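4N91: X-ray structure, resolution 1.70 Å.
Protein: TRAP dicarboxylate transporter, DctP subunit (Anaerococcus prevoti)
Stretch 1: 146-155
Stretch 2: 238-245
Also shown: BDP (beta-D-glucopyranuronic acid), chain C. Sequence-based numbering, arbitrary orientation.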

# COMPACT_ATOMS: atom_id res chain seq x y z
N VAL A 146 4.82 -9.07 -8.64
CA VAL A 146 6.21 -9.34 -8.92
C VAL A 146 7.17 -8.85 -7.84
O VAL A 146 8.28 -9.40 -7.70
CB VAL A 146 6.66 -8.79 -10.30
CG1 VAL A 146 5.90 -9.52 -11.42
CG2 VAL A 146 6.52 -7.27 -10.36
N THR A 147 6.72 -7.88 -7.05
CA THR A 147 7.46 -7.42 -5.87
C THR A 147 6.54 -6.54 -5.04
O THR A 147 5.38 -6.32 -5.41
CB THR A 147 8.80 -6.71 -6.23
OG1 THR A 147 9.59 -6.55 -5.04
CG2 THR A 147 8.56 -5.38 -6.86
N TRP A 148 7.06 -6.08 -3.91
CA TRP A 148 6.34 -5.18 -3.02
C TRP A 148 7.16 -3.90 -2.83
O TRP A 148 8.35 -3.83 -3.13
CB TRP A 148 6.07 -5.85 -1.68
CG TRP A 148 7.34 -6.09 -0.87
CD1 TRP A 148 8.28 -7.09 -1.04
CD2 TRP A 148 7.78 -5.33 0.26
NE1 TRP A 148 9.28 -6.97 -0.10
CE2 TRP A 148 8.99 -5.91 0.72
CE3 TRP A 148 7.27 -4.22 0.94
CZ2 TRP A 148 9.70 -5.40 1.80
CZ3 TRP A 148 7.97 -3.73 2.02
CH2 TRP A 148 9.17 -4.32 2.44
N LEU A 149 6.48 -2.87 -2.32
CA LEU A 149 7.11 -1.60 -2.02
C LEU A 149 6.65 -1.19 -0.64
O LEU A 149 5.51 -1.48 -0.26
CB LEU A 149 6.71 -0.53 -3.05
CG LEU A 149 6.93 -0.92 -4.53
CD1 LEU A 149 6.26 0.08 -5.41
CD2 LEU A 149 8.39 -1.08 -4.89
N ASP A 150 7.51 -0.49 0.09
CA ASP A 150 7.23 -0.08 1.46
C ASP A 150 6.31 1.15 1.45
O ASP A 150 6.56 2.13 0.73
CB ASP A 150 8.54 0.29 2.13
CG ASP A 150 8.48 0.26 3.65
OD1 ASP A 150 7.39 0.24 4.25
OD2 ASP A 150 9.59 0.25 4.26
N ALA A 151 5.24 1.09 2.24
CA ALA A 151 4.36 2.23 2.46
C ALA A 151 4.20 2.49 3.97
O ALA A 151 3.21 3.06 4.41
CB ALA A 151 3.02 2.01 1.80
N GLY A 152 5.19 2.08 4.76
CA GLY A 152 5.16 2.38 6.19
C GLY A 152 3.95 1.81 6.89
O GLY A 152 3.45 0.76 6.51
N SER A 153 3.48 2.51 7.93
CA SER A 153 2.29 2.10 8.65
C SER A 153 1.21 3.17 8.51
O SER A 153 1.52 4.33 8.26
CB SER A 153 2.59 1.87 10.15
OG SER A 153 2.93 3.09 10.78
N ARG A 154 -0.05 2.75 8.65
CA ARG A 154 -1.18 3.65 8.50
C ARG A 154 -1.74 4.01 9.86
O ARG A 154 -1.98 3.14 10.71
CB ARG A 154 -2.26 3.01 7.63
CG ARG A 154 -1.73 2.68 6.24
CD ARG A 154 -2.72 2.02 5.39
NE ARG A 154 -3.82 2.88 4.93
CZ ARG A 154 -3.85 3.51 3.76
NH1 ARG A 154 -2.81 3.44 2.93
NH2 ARG A 154 -4.92 4.22 3.43
N SER A 155 -1.94 5.30 10.07
CA SER A 155 -2.50 5.84 11.29
C SER A 155 -3.53 6.91 10.96
O SER A 155 -3.44 7.53 9.90
CB SER A 155 -1.40 6.52 12.10
OG SER A 155 -0.54 5.56 12.69
C1 BDP C . -0.43 5.07 0.15
C2 BDP C . -0.12 3.93 -0.71
C3 BDP C . -0.87 4.04 -2.01
C4 BDP C . -2.28 4.09 -1.80
C5 BDP C . -2.59 5.21 -0.88
C6 BDP C . -4.09 5.23 -0.49
O2 BDP C . 1.29 4.20 -1.08
O3 BDP C . -0.52 2.91 -2.88
O4 BDP C . -3.00 4.18 -2.92
O5 BDP C . -1.84 5.08 0.38
O6A BDP C . -4.89 5.28 -1.44
O1 BDP C . 0.09 4.76 1.46
O6B BDP C . -4.40 5.43 0.71
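Stretch 2 238-245: QMVPDIVI

Stretch 2 lies along stretch 1 as an antiparallel neighbour, paired as strands at one end, tied by a single backbone hydrogen bond at the other and joined by water in the middle, with Arg154 and Asp242 reaching the bound beta-D-glucopyranuronic acid. Strand 242-245 runs against strand 146-149 with 154° between their N-to-C directions and an axis separation of 4.6 Å at closest approach; together the two stretches bury 716 Å². Both strands have extended backbones, apart from Val146, whose psi is -22°.

The register sets Leu149 opposite Asp242 (CA to CA 5.0 Å), Trp148 opposite Ile243 (CA to CA 4.5 Å) and Thr147 near Val244 (CA to CA 5.4 Å). Leu149 and Asp242 form a hydrogen-bonded pair: Leu149 N donates to Asp242 O at 2.8 Å, and Asp242 N donates to Leu149 O at 3.1 Å. Further along, Val244 N donates to Thr147 O at 3.0 Å and Val146 N to Val244 O at 2.9 Å. Trp148 and Ile243 are a non-hydrogen-bonded pair, but Trp148 CA approaches Asp242 O at 3.2 Å in a CA-H...O contact.

Thr147, Leu149, Asp242 and Val244 share one face of the sheet. There Val244 CG2 packs 3.6 Å from Thr147 CG2 and 3.8 Å from Leu149 CD1, while Val244 CG1 lies 3.7 Å from Val146 CG2. Trp148 and Ile243 occupy the other face, with Trp148 CB 4.3 Å from Ile243 CD1 and 4.4 Å from Pro241 CB; the end of the tryptophan side chain leads away from stretch 2.

Beyond Leu149 the chain turns through Gly152, at a positive phi of 59°, and Gly152 N donates to Asp150 OD1 at 2.9 Å. Here the chains part enough to admit water. Water 2 accepts from Ala151 N at 2.9 Å and has Val240 O at 2.9 Å in a weak bond; water 3 accepts from Val240 N at 2.9 Å and lies 3.0 Å from Gly152 O, to which it can donate. The O of water 1 lies 2.7 Å from Asp150 O and 3.0 Å from Asp242 OD2, linking the two residues.

A direct backbone contact returns where Arg154 N donates to Gln238 O at 2.8 Å, while Ser153 CA makes a CA-H...O contact with the same Gln238 O at 3.2 Å. Arg154 CD rests 3.7 Å from Val240 CG2. Its guanidinium reaches the sugar: Arg154 NH2 donates to BDP O6B at 3.0 Å and Arg154 NH1 to BDP O5 at 3.2 Å. Asp242 OD1 lies 2.7 Å from BDP O3, so both stretches contribute to the ligand site.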

# COMPACT_ATOMS: atom_id res chain seq x y z
N GLN A 238 -2.32 -0.62 10.59
CA GLN A 238 -1.92 -1.54 9.52
C GLN A 238 -0.56 -1.18 8.96
O GLN A 238 -0.12 -0.01 9.01
CB GLN A 238 -2.90 -1.54 8.36
CG GLN A 238 -4.28 -2.06 8.66
CD GLN A 238 -5.23 -1.65 7.56
OE1 GLN A 238 -5.41 -0.45 7.24
NE2 GLN A 238 -5.82 -2.64 6.93
N MSE A 239 0.10 -2.21 8.42
CA MSE A 239 1.27 -2.04 7.57
C MSE A 239 0.92 -2.70 6.26
O MSE A 239 0.96 -3.93 6.13
CB MSE A 239 2.53 -2.66 8.18
CG MSE A 239 2.81 -2.12 9.53
SE MSE A 239 4.48 -2.83 10.22
CE MSE A 239 5.66 -1.38 9.56
N VAL A 240 0.53 -1.88 5.29
CA VAL A 240 -0.09 -2.40 4.07
C VAL A 240 0.89 -2.26 2.92
O VAL A 240 1.24 -1.14 2.52
CB VAL A 240 -1.40 -1.65 3.71
CG1 VAL A 240 -2.05 -2.28 2.48
CG2 VAL A 240 -2.39 -1.68 4.90
N PRO A 241 1.36 -3.38 2.39
CA PRO A 241 2.34 -3.22 1.31
C PRO A 241 1.71 -2.68 0.05
O PRO A 241 0.56 -3.00 -0.25
CB PRO A 241 2.86 -4.65 1.08
CG PRO A 241 1.72 -5.55 1.54
CD PRO A 241 1.08 -4.80 2.69
N ASP A 242 2.47 -1.90 -0.70
CA ASP A 242 2.15 -1.63 -2.09
C ASP A 242 2.69 -2.80 -2.91
O ASP A 242 3.78 -3.34 -2.63
CB ASP A 242 2.76 -0.30 -2.55
CG ASP A 242 2.02 0.91 -2.03
OD1 ASP A 242 0.79 0.83 -1.77
OD2 ASP A 242 2.68 1.98 -1.91
N ILE A 243 1.92 -3.22 -3.90
CA ILE A 243 2.28 -4.38 -4.71
C ILE A 243 2.49 -3.94 -6.15
O ILE A 243 1.68 -3.20 -6.72
CB ILE A 243 1.16 -5.44 -4.69
CG1 ILE A 243 0.77 -5.77 -3.25
CG2 ILE A 243 1.59 -6.68 -5.46
CD1 ILE A 243 1.85 -6.44 -2.41
N VAL A 244 3.60 -4.37 -6.74
CA VAL A 244 3.82 -4.15 -8.16
C VAL A 244 3.23 -5.33 -8.89
O VAL A 244 3.63 -6.48 -8.66
CB VAL A 244 5.32 -4.05 -8.46
CG1 VAL A 244 5.55 -3.71 -9.91
CG2 VAL A 244 5.96 -3.01 -7.54
N ILE A 245 2.24 -5.06 -9.73
CA ILE A 245 1.58 -6.12 -10.48
C ILE A 245 1.88 -5.98 -11.96
O ILE A 245 2.02 -4.88 -12.47
CB ILE A 245 0.03 -6.16 -10.23
CG1 ILE A 245 -0.64 -4.87 -10.67
CG2 ILE A 245 -0.28 -6.48 -8.78
CD1 ILE A 245 -2.17 -4.97 -10.72
O HOH W 1 4.82 3.66 -0.73
O HOH W 2 3.61 -0.55 4.03
O HOH W 3 0.88 1.00 5.07